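PDB 3BRU: transcriptional regulator AcuR from Rhodobacter sphaeroides 2.4.1, which represses transcription of its own operon as a TetR-family DNA-binding regulator, probably by binding two operator sequences in the promoter. Local coordinates for residues E83-D86 and T87-R91; G100-P104 and L105-R109; T159-L162 and F163-Q167; H206-T209 and R210-R214. All coordinates share one frame; numbering follows the deposited sequence.

Overall arrangement
All four contacts are local, each joining residues one helical turn or a little more apart, yet their chemistry follows their place in an all-helical TetR-type subunit. Interaction 1, on helix 74-97, has no fully buried residue and combines a slid pair of aromatic rings with a separate bond from a threonine hydroxyl to the backbone. Interactions 2 and 3 hold the same region together, their centres about 10 Å apart: the start of helix 104-120 meets the end of helix 143-167, and a salt bridge from Arg107 to Glu165 joins the two. Interaction 3 is the most buried. Interaction 4, on helix 203-212, is partly buried and reaches the second subunit, with two phenylalanines on its buried side and an exposed arginine.

Interaction 1: residues E83-D86 and T87-R91; sequences EAYD and TYFAR
The rings of Tyr85 and Phe89, one turn apart, project in a common direction, their planes only 20° apart but slid so far that they barely overlap; the centroids are 5.6 Å from each other. What touches is the outer end of Tyr85, with OH 3.7 Å from Phe89 CD1. The Tyr88 ring has Thr87 CB over one face, toward the rim, and Arg91 NH2 at its edge, while its CE2 meets Ala84 CB at 4.1 Å. Both Tyr85 and Phe89 hold CG anti to the backbone N (chi1 -170° and -159°), which explains their shared heading. They belong to helix 74-97, the long helix that in TetR-family proteins links the DNA-binding and C-terminal regions, and they turn toward helix 143-167, where Trp155 meets both. On another side of the helix, Thr87 OG1 sits beside its own backbone N and donates to Glu83 O at 3.3 Å, nearly in line with that carbonyl. A valine at Thr87 would probably leave Glu83 O with just the weak bond from the Thr87 backbone N within this turn. Backbone bonds also run from Phe89 N to Tyr85 O (2.9 Å) and from Ala90 N to Asp86 O (3.1 Å).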
loop_
_atom_site.group_PDB
_atom_site.type_symbol
_atom_site.label_atom_id
_atom_site.label_comp_id
_atom_site.label_asym_id
_atom_site.label_seq_id
_atom_site.Cartn_x
_atom_site.Cartn_y
_atom_site.Cartn_z
ATOM N N GLU A 83 -8.503 7.247 -15.525
ATOM C CA GLU A 83 -8.189 8.329 -16.486
ATOM C C GLU A 83 -8.467 9.719 -15.923
ATOM O O GLU A 83 -7.714 10.651 -16.187
ATOM C CB GLU A 83 -8.914 8.138 -17.813
ATOM C CG GLU A 83 -8.396 6.944 -18.577
ATOM C CD GLU A 83 -9.344 6.422 -19.689
ATOM O OE1 GLU A 83 -10.578 6.721 -19.683
ATOM O OE2 GLU A 83 -8.838 5.694 -20.590
ATOM N N ALA A 84 -9.515 9.861 -15.117
ATOM C CA ALA A 84 -9.836 11.187 -14.544
ATOM C C ALA A 84 -8.819 11.588 -13.484
ATOM O O ALA A 84 -8.376 12.749 -13.438
ATOM C CB ALA A 84 -11.270 11.222 -13.967
ATOM N N TYR A 85 -8.464 10.617 -12.641
ATOM C CA TYR A 85 -7.496 10.774 -11.569
ATOM C C TYR A 85 -6.099 11.045 -12.142
ATOM O O TYR A 85 -5.396 11.931 -11.682
ATOM C CB TYR A 85 -7.500 9.541 -10.672
ATOM C CG TYR A 85 -6.709 9.727 -9.401
ATOM C CD1 TYR A 85 -7.291 10.322 -8.272
ATOM C CD2 TYR A 85 -5.377 9.338 -9.331
ATOM C CE1 TYR A 85 -6.570 10.488 -7.086
ATOM C CE2 TYR A 85 -4.635 9.516 -8.166
ATOM C CZ TYR A 85 -5.232 10.091 -7.053
ATOM O OH TYR A 85 -4.483 10.283 -5.923
ATOM N N ASP A 86 -5.701 10.308 -13.168
ATOM C CA ASP A 86 -4.457 10.655 -13.857
ATOM C C ASP A 86 -4.387 12.136 -14.303
ATOM O O ASP A 86 -3.339 12.755 -14.216
ATOM C CB ASP A 86 -4.244 9.767 -15.078
ATOM C CG ASP A 86 -2.791 9.805 -15.588
ATOM O OD1 ASP A 86 -1.871 10.338 -14.905
ATOM O OD2 ASP A 86 -2.550 9.261 -16.678
ATOM N N THR A 87 -5.486 12.678 -14.807
ATOM C CA THR A 87 -5.505 14.042 -15.342
ATOM C C THR A 87 -5.411 15.062 -14.223
ATOM O O THR A 87 -4.643 16.038 -14.315
ATOM C CB THR A 87 -6.754 14.287 -16.181
ATOM O OG1 THR A 87 -6.642 13.499 -17.362
ATOM C CG2 THR A 87 -6.890 15.765 -16.600
ATOM N N TYR A 88 -6.145 14.818 -13.146
ATOM C CA TYR A 88 -6.219 15.823 -12.121
ATOM C C TYR A 88 -4.970 15.818 -11.284
ATOM O O TYR A 88 -4.456 16.891 -10.910
ATOM C CB TYR A 88 -7.548 15.736 -11.367
ATOM C CG TYR A 88 -8.715 15.913 -12.378
ATOM C CD1 TYR A 88 -8.647 16.915 -13.387
ATOM C CD2 TYR A 88 -9.838 15.058 -12.368
ATOM C CE1 TYR A 88 -9.657 17.082 -14.336
ATOM C CE2 TYR A 88 -10.869 15.208 -13.319
ATOM C CZ TYR A 88 -10.770 16.227 -14.303
ATOM O OH TYR A 88 -11.785 16.412 -15.239
ATOM N N PHE A 89 -4.427 14.616 -11.072
ATOM C CA PHE A 89 -3.182 14.448 -10.350
ATOM C C PHE A 89 -1.982 15.021 -11.077
ATOM O O PHE A 89 -1.079 15.525 -10.420
ATOM C CB PHE A 89 -2.926 12.965 -10.079
ATOM C CG PHE A 89 -1.975 12.730 -8.964
ATOM C CD1 PHE A 89 -2.409 12.810 -7.637
ATOM C CD2 PHE A 89 -0.621 12.464 -9.216
ATOM C CE1 PHE A 89 -1.500 12.594 -6.586
ATOM C CE2 PHE A 89 0.278 12.256 -8.170
ATOM C CZ PHE A 89 -0.163 12.311 -6.860
ATOM N N ALA A 90 -1.950 14.902 -12.412
ATOM C CA ALA A 90 -0.903 15.495 -13.223
ATOM C C ALA A 90 -0.826 17.000 -12.962
ATOM O O ALA A 90 0.274 17.557 -12.928
ATOM C CB ALA A 90 -1.144 15.236 -14.681
ATOM N N ARG A 91 -1.966 17.659 -12.758
ATOM C CA ARG A 91 -1.988 19.109 -12.475
ATOM C C ARG A 91 -1.427 19.494 -11.108
ATOM O O ARG A 91 -0.896 20.592 -10.919
ATOM C CB ARG A 91 -3.405 19.702 -12.661
ATOM C CG ARG A 91 -3.832 19.647 -14.113
ATOM C CD ARG A 91 -4.784 20.756 -14.504
ATOM N NE ARG A 91 -5.204 20.570 -15.887
ATOM C CZ ARG A 91 -6.333 19.964 -16.261
ATOM N NH1 ARG A 91 -6.602 19.833 -17.565
ATOM N NH2 ARG A 91 -7.197 19.496 -15.348
#

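Interaction 2: residues G100-P104 and L105-R109; sequences GSLAP and LARLR
Arg107 reaches back along its own helix to the chain before it and grips Leu102 side-on, NE and NH2 both donating to the one carbonyl oxygen. NE lies 3.0 Å from Leu102 O and NH2 lies 2.9 Å from the same atom. The two approaches differ: NH2 comes almost straight on to the carbonyl, whereas NE stands well above its plane, and the oxygen itself is tilted 24° from the guanidinium plane. The first torsion of Arg107 sets CG beside the backbone N (chi1 -64°), where it rests 3.8 Å from Leu102 CB; the chain, extended from CG to NE, then carries NE and NH2 on to Leu102 O. Pro104 CA lies over one face of the guanidinium. Beside this grip Leu102 CB also meets Ala106 CB at 4.2 Å. Ala103 is the N-cap residue, and its carbonyl oxygen receives Arg107 N at 3.1 Å; Arg107 thus ties both its backbone and its side chain to the residues leading into the helix. The contact marks the start of helix 104-120, following the loop from helix 74-97. From here Arg107 NH1 forms a salt bridge to Glu165, while Pro104 packs on Leu162 and Ala166, seating this helix start against helix 143-167.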
loop_
_atom_site.group_PDB
_atom_site.type_symbol
_atom_site.label_atom_id
_atom_site.label_comp_id
_atom_site.label_asym_id
_atom_site.label_seq_id
_atom_site.Cartn_x
_atom_site.Cartn_y
_atom_site.Cartn_z
ATOM N N GLY A 100 9.714 26.694 -11.363
ATOM C CA GLY A 100 11.091 27.150 -11.610
ATOM C C GLY A 100 11.644 28.114 -10.572
ATOM O O GLY A 100 12.830 28.457 -10.616
ATOM N N SER A 101 10.819 28.566 -9.628
ATOM C CA SER A 101 11.369 29.317 -8.490
ATOM C C SER A 101 11.958 28.402 -7.381
ATOM O O SER A 101 12.583 28.884 -6.432
ATOM C CB SER A 101 10.362 30.334 -7.930
ATOM O OG SER A 101 9.488 29.709 -7.010
ATOM N N LEU A 102 11.804 27.084 -7.523
ATOM C CA LEU A 102 12.324 26.153 -6.520
ATOM C C LEU A 102 13.451 25.284 -7.076
ATOM O O LEU A 102 13.448 24.946 -8.268
ATOM C CB LEU A 102 11.202 25.281 -5.899
ATOM C CG LEU A 102 9.980 25.995 -5.266
ATOM C CD1 LEU A 102 8.801 25.050 -5.071
ATOM C CD2 LEU A 102 10.314 26.674 -3.964
ATOM N N ALA A 103 14.408 24.925 -6.210
ATOM C CA ALA A 103 15.427 23.929 -6.545
ATOM C C ALA A 103 14.724 22.593 -6.728
ATOM O O ALA A 103 13.637 22.365 -6.152
ATOM C CB ALA A 103 16.463 23.850 -5.447
ATOM N N PRO A 104 15.295 21.709 -7.557
ATOM C CA PRO A 104 14.645 20.400 -7.696
ATOM C C PRO A 104 14.159 19.700 -6.400
ATOM O O PRO A 104 13.002 19.280 -6.331
ATOM C CB PRO A 104 15.681 19.576 -8.458
ATOM C CG PRO A 104 16.346 20.580 -9.320
ATOM C CD PRO A 104 16.463 21.840 -8.452
ATOM N N LEU A 105 14.989 19.587 -5.372
ATOM C CA LEU A 105 14.540 18.837 -4.191
ATOM C C LEU A 105 13.476 19.558 -3.401
ATOM O O LEU A 105 12.624 18.920 -2.810
ATOM C CB LEU A 105 15.705 18.437 -3.308
ATOM C CG LEU A 105 16.636 17.388 -3.954
ATOM C CD1 LEU A 105 17.811 17.171 -3.043
ATOM C CD2 LEU A 105 15.936 16.035 -4.318
ATOM N N ALA A 106 13.522 20.893 -3.409
ATOM C CA ALA A 106 12.443 21.677 -2.823
ATOM C C ALA A 106 11.087 21.511 -3.509
ATOM O O ALA A 106 10.061 21.617 -2.834
ATOM C CB ALA A 106 12.821 23.164 -2.673
ATOM N N ARG A 107 11.073 21.260 -4.826
ATOM C CA ARG A 107 9.843 20.911 -5.541
ATOM C C ARG A 107 9.256 19.578 -5.078
ATOM O O ARG A 107 8.039 19.395 -5.094
ATOM C CB ARG A 107 10.069 20.801 -7.044
ATOM C CG ARG A 107 10.472 22.061 -7.713
ATOM C CD ARG A 107 10.993 21.722 -9.053
ATOM N NE ARG A 107 11.811 22.812 -9.522
ATOM C CZ ARG A 107 12.560 22.762 -10.622
ATOM N NH1 ARG A 107 12.577 21.662 -11.365
ATOM N NH2 ARG A 107 13.281 23.821 -10.984
ATOM N N LEU A 108 10.120 18.640 -4.715
ATOM C CA LEU A 108 9.652 17.354 -4.214
ATOM C C LEU A 108 9.032 17.512 -2.817
ATOM O O LEU A 108 8.028 16.913 -2.525
ATOM C CB LEU A 108 10.772 16.296 -4.243
ATOM C CG LEU A 108 10.310 14.896 -3.777
ATOM C CD1 LEU A 108 9.301 14.257 -4.748
ATOM C CD2 LEU A 108 11.491 13.932 -3.476
ATOM N N ARG A 109 9.651 18.321 -1.971
ATOM C CA ARG A 109 9.131 18.625 -0.631
ATOM C C ARG A 109 7.825 19.409 -0.699
ATOM O O ARG A 109 6.941 19.168 0.106
ATOM C CB ARG A 109 10.161 19.387 0.196
ATOM C CG ARG A 109 11.370 18.512 0.561
ATOM C CD ARG A 109 12.375 19.231 1.499
ATOM N NE ARG A 109 13.610 19.642 0.803
ATOM C CZ ARG A 109 13.931 20.895 0.443
ATOM N NH1 ARG A 109 15.088 21.132 -0.181
ATOM N NH2 ARG A 109 13.108 21.925 0.693
#

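Interaction 3: residues T159-L162 and F163-Q167; sequences TAQL and FREAQ
Phe163 carries CG beside its backbone N (chi1 -65°), which swings the ring back along the helix toward Thr159, whose CG2 is directed to meet it by standing anti to its own N. The methyl runs alongside the ring, and Thr159 CG2 approaches Phe163 CE2 to 3.6 Å. Thr159 O lies over one face of the ring, toward its rim, while accepting the backbone bond from Phe163 N at 2.9 Å; one carbonyl thus serves the amide and also lines the aromatic surface. The buried threonine hydroxyl is hydrogen-bonded to Trp155 O and Trp186 NE1.

On another side of the helix Arg164 bends at chi3 (-64°) and folds back over the preceding turn. Its guanidinium lies with Ala160 O over the centre of one face, and NH2 comes within 3.7 Å of Gln161 CB. Gln161 crosses Arg164 at about a right angle, yet the amide and guanidinium planes are nearly parallel, 8° apart. Glu165 also reaches Gln161, its OE2 3.4 Å from Gln161 NE2 and its carboxylate plane almost perpendicular to the amide. The other oxygen, OE1, is committed to a salt bridge with Arg107. Backbone bonds of the helix run from Arg164 N to Ala160 O (2.7 Å) and from Ala166 N to Leu162 O (2.9 Å). Leu162 and Phe163 face helix 104-120, on Arg107 and Leu108, and Phe163 also touches Pro178 of helix 178-199. This is the closing part of helix 143-167, whose last turns are amphipathic, with Leu162 and Phe163 buried and Gln161 and Arg164 exposed, in the all-helical C-terminal domain of a TetR-family regulator.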
loop_
_atom_site.group_PDB
_atom_site.type_symbol
_atom_site.label_atom_id
_atom_site.label_comp_id
_atom_site.label_asym_id
_atom_site.label_seq_id
_atom_site.Cartn_x
_atom_site.Cartn_y
_atom_site.Cartn_z
ATOM N N THR A 159 9.370 12.070 -11.883
ATOM C CA THR A 159 10.185 12.145 -10.677
ATOM C C THR A 159 11.672 11.885 -10.961
ATOM O O THR A 159 12.514 12.592 -10.424
ATOM C CB THR A 159 9.611 11.201 -9.611
ATOM O OG1 THR A 159 8.222 11.500 -9.484
ATOM C CG2 THR A 159 10.273 11.365 -8.249
ATOM N N ALA A 160 11.978 10.899 -11.802
ATOM C CA ALA A 160 13.349 10.646 -12.249
ATOM C C ALA A 160 13.912 11.857 -12.977
ATOM O O ALA A 160 15.065 12.213 -12.790
ATOM C CB ALA A 160 13.407 9.439 -13.125
ATOM N N GLN A 161 13.088 12.503 -13.787
ATOM C CA GLN A 161 13.515 13.720 -14.484
ATOM C C GLN A 161 13.854 14.812 -13.452
ATOM O O GLN A 161 14.873 15.468 -13.569
ATOM C CB GLN A 161 12.456 14.176 -15.467
ATOM C CG GLN A 161 12.844 15.386 -16.301
ATOM C CD GLN A 161 11.609 16.129 -16.845
ATOM O OE1 GLN A 161 10.464 15.638 -16.753
ATOM N NE2 GLN A 161 11.835 17.323 -17.409
ATOM N N LEU A 162 13.024 14.937 -12.410
ATOM C CA LEU A 162 13.298 15.818 -11.280
ATOM C C LEU A 162 14.652 15.504 -10.650
ATOM O O LEU A 162 15.471 16.422 -10.439
ATOM C CB LEU A 162 12.196 15.696 -10.228
ATOM C CG LEU A 162 12.209 16.715 -9.088
ATOM C CD1 LEU A 162 12.452 18.105 -9.659
ATOM C CD2 LEU A 162 10.876 16.715 -8.328
ATOM N N PHE A 163 14.870 14.209 -10.365
ATOM C CA PHE A 163 16.137 13.722 -9.829
ATOM C C PHE A 163 17.336 13.962 -10.768
ATOM O O PHE A 163 18.416 14.250 -10.275
ATOM C CB PHE A 163 16.077 12.241 -9.384
ATOM C CG PHE A 163 15.139 11.974 -8.226
ATOM C CD1 PHE A 163 14.945 12.916 -7.214
ATOM C CD2 PHE A 163 14.462 10.756 -8.122
ATOM C CE1 PHE A 163 14.052 12.652 -6.135
ATOM C CE2 PHE A 163 13.600 10.488 -7.047
ATOM C CZ PHE A 163 13.388 11.439 -6.053
ATOM N N ARG A 164 17.173 13.822 -12.087
ATOM C CA ARG A 164 18.261 14.178 -13.016
ATOM C C ARG A 164 18.618 15.654 -12.936
ATOM O O ARG A 164 19.783 16.007 -13.010
ATOM C CB ARG A 164 17.942 13.807 -14.460
ATOM C CG ARG A 164 18.242 12.382 -14.777
ATOM C CD ARG A 164 18.185 12.079 -16.283
ATOM N NE ARG A 164 16.824 12.270 -16.786
ATOM C CZ ARG A 164 15.840 11.377 -16.693
ATOM N NH1 ARG A 164 16.071 10.170 -16.143
ATOM N NH2 ARG A 164 14.630 11.708 -17.156
ATOM N N GLU A 165 17.623 16.519 -12.777
ATOM C CA GLU A 165 17.891 17.937 -12.555
ATOM C C GLU A 165 18.534 18.222 -11.197
ATOM O O GLU A 165 19.357 19.133 -11.086
ATOM C CB GLU A 165 16.619 18.748 -12.713
ATOM C CG GLU A 165 16.030 18.616 -14.091
ATOM C CD GLU A 165 14.573 19.082 -14.169
ATOM O OE1 GLU A 165 14.060 19.654 -13.162
ATOM O OE2 GLU A 165 13.941 18.880 -15.246
ATOM N N ALA A 166 18.155 17.458 -10.164
ATOM C CA ALA A 166 18.830 17.532 -8.863
ATOM C C ALA A 166 20.301 17.123 -8.969
ATOM O O ALA A 166 21.131 17.714 -8.288
ATOM C CB ALA A 166 18.111 16.719 -7.805
ATOM N N GLN A 167 20.639 16.172 -9.838
ATOM C CA GLN A 167 22.046 15.814 -10.060
ATOM C C GLN A 167 22.834 16.889 -10.800
ATOM O O GLN A 167 23.974 17.172 -10.448
ATOM C CB GLN A 167 22.159 14.498 -10.821
ATOM C CG GLN A 167 21.830 13.306 -9.958
ATOM C CD GLN A 167 22.118 11.992 -10.630
ATOM O OE1 GLN A 167 21.705 11.759 -11.760
ATOM N NE2 GLN A 167 22.806 11.110 -9.925
#

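Interaction 4: residues H206-T209 and R210-R214; sequences HSFT and RTFGR
Helix 203-212, the last helix of this TetR-type C-terminal domain, packs with one side on helix 178-199 and reaches the second subunit, and in its final turns Phe208 and Phe212 meet. Both rings extend from the same face of the helix, with Phe208 CE1 3.7 Å from Phe212 CD1. The rings meet obliquely, their planes at 41°, and Phe212 CB stands over one face of Phe208, near the rim. Phe208 also packs on Trp189 and Ala192, and on Ile187 of the second subunit. Replacing Phe208 by alanine is likely to open a gap beside Phe212 and leave Trp189 and Ile187 of the second subunit without their aromatic neighbour. Also buried, and facing the second subunit, Thr211 OG1 adds a weak bond at 3.3 Å to Ser207 O, which also accepts the bond from Thr211 N.

Exposed Arg210 and partly exposed His206 form a polar pair. Arg210, bent at chi3 (-63°), doubles back so that His206 O lies over one face of its guanidinium, and NH2 comes to 3.3 Å from His206 CB. The imidazole is turned 65° from the guanidinium, and its NE2 is hydrogen-bonded to Glu116. The backbone bonds of the helix include Arg210 N to His206 O at 2.9 Å and Gly213 N to Thr209 O at 2.8 Å. With Arg210 NH2 4.4 Å from His206 ND1, the arginine's positive charge would be expected to disfavour protonation of the histidine, while Glu116 would favour it.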
loop_
_atom_site.group_PDB
_atom_site.type_symbol
_atom_site.label_atom_id
_atom_site.label_comp_id
_atom_site.label_asym_id
_atom_site.label_seq_id
_atom_site.Cartn_x
_atom_site.Cartn_y
_atom_site.Cartn_z
ATOM N N HIS A 206 5.419 11.982 7.481
ATOM C CA HIS A 206 6.596 12.713 7.918
ATOM C C HIS A 206 7.739 11.731 8.132
ATOM O O HIS A 206 8.908 11.997 7.812
ATOM C CB HIS A 206 6.336 13.468 9.227
ATOM C CG HIS A 206 5.178 14.425 9.177
ATOM N ND1 HIS A 206 4.494 14.822 10.312
ATOM C CD2 HIS A 206 4.593 15.074 8.142
ATOM C CE1 HIS A 206 3.551 15.685 9.977
ATOM N NE2 HIS A 206 3.575 15.834 8.666
ATOM N N SER A 207 7.383 10.587 8.682
ATOM C CA SER A 207 8.325 9.521 8.962
ATOM C C SER A 207 8.971 9.011 7.678
ATOM O O SER A 207 10.193 8.887 7.603
ATOM C CB SER A 207 7.619 8.380 9.669
ATOM O OG SER A 207 8.607 7.524 10.163
ATOM N N PHE A 208 8.151 8.738 6.671
ATOM C CA PHE A 208 8.675 8.354 5.365
ATOM C C PHE A 208 9.630 9.407 4.723
ATOM O O PHE A 208 10.715 9.062 4.270
ATOM C CB PHE A 208 7.562 7.961 4.375
ATOM C CG PHE A 208 8.043 7.938 2.946
ATOM C CD1 PHE A 208 8.907 6.925 2.506
ATOM C CD2 PHE A 208 7.715 8.977 2.073
ATOM C CE1 PHE A 208 9.408 6.918 1.216
ATOM C CE2 PHE A 208 8.221 8.983 0.758
ATOM C CZ PHE A 208 9.063 7.934 0.328
ATOM N N THR A 209 9.225 10.674 4.677
ATOM C CA THR A 209 10.009 11.691 3.956
ATOM C C THR A 209 11.269 12.104 4.705
ATOM O O THR A 209 12.306 12.402 4.101
ATOM C CB THR A 209 9.153 12.968 3.577
ATOM O OG1 THR A 209 8.652 13.596 4.755
ATOM C CG2 THR A 209 7.987 12.606 2.664
ATOM N N ARG A 210 11.162 12.121 6.029
ATOM C CA ARG A 210 12.289 12.383 6.890
ATOM C C ARG A 210 13.393 11.369 6.606
ATOM O O ARG A 210 14.546 11.722 6.421
ATOM C CB ARG A 210 11.831 12.287 8.335
ATOM C CG ARG A 210 12.787 12.877 9.344
ATOM C CD ARG A 210 12.121 13.087 10.746
ATOM N NE ARG A 210 10.995 14.047 10.738
ATOM C CZ ARG A 210 9.725 13.769 11.071
ATOM N NH1 ARG A 210 9.360 12.536 11.470
ATOM N NH2 ARG A 210 8.812 14.742 11.010
ATOM N N THR A 211 13.026 10.096 6.545
ATOM C CA THR A 211 13.998 9.014 6.323
ATOM C C THR A 211 14.478 8.953 4.866
ATOM O O THR A 211 15.666 8.830 4.621
ATOM C CB THR A 211 13.463 7.694 6.899
ATOM O OG1 THR A 211 13.269 7.885 8.312
ATOM C CG2 THR A 211 14.419 6.532 6.677
ATOM N N PHE A 212 13.575 9.153 3.917
ATOM C CA PHE A 212 13.932 9.214 2.482
ATOM C C PHE A 212 14.862 10.376 2.130
ATOM O O PHE A 212 15.728 10.241 1.260
ATOM C CB PHE A 212 12.681 9.289 1.608
ATOM C CG PHE A 212 12.923 8.873 0.189
ATOM C CD1 PHE A 212 12.797 7.528 -0.193
ATOM C CD2 PHE A 212 13.294 9.808 -0.779
ATOM C CE1 PHE A 212 13.061 7.121 -1.505
ATOM C CE2 PHE A 212 13.560 9.410 -2.094
ATOM C CZ PHE A 212 13.429 8.064 -2.462
ATOM N N GLY A 213 14.670 11.509 2.809
ATOM C CA GLY A 213 15.488 12.734 2.631
ATOM C C GLY A 213 16.988 12.560 2.860
ATOM O O GLY A 213 17.782 13.369 2.369
ATOM N N ARG A 214 17.365 11.499 3.586
ATOM C CA ARG A 214 18.756 11.107 3.821
ATOM C C ARG A 214 19.464 10.664 2.551
ATOM O O ARG A 214 20.691 10.655 2.502
ATOM C CB ARG A 214 18.833 9.904 4.762
ATOM C CG ARG A 214 18.231 10.039 6.130
ATOM C CD ARG A 214 18.960 10.989 6.956
ATOM N NE ARG A 214 18.894 10.590 8.357
ATOM C CZ ARG A 214 19.955 10.272 9.109
ATOM N NH1 ARG A 214 19.761 9.949 10.385
ATOM N NH2 ARG A 214 21.201 10.292 8.609
#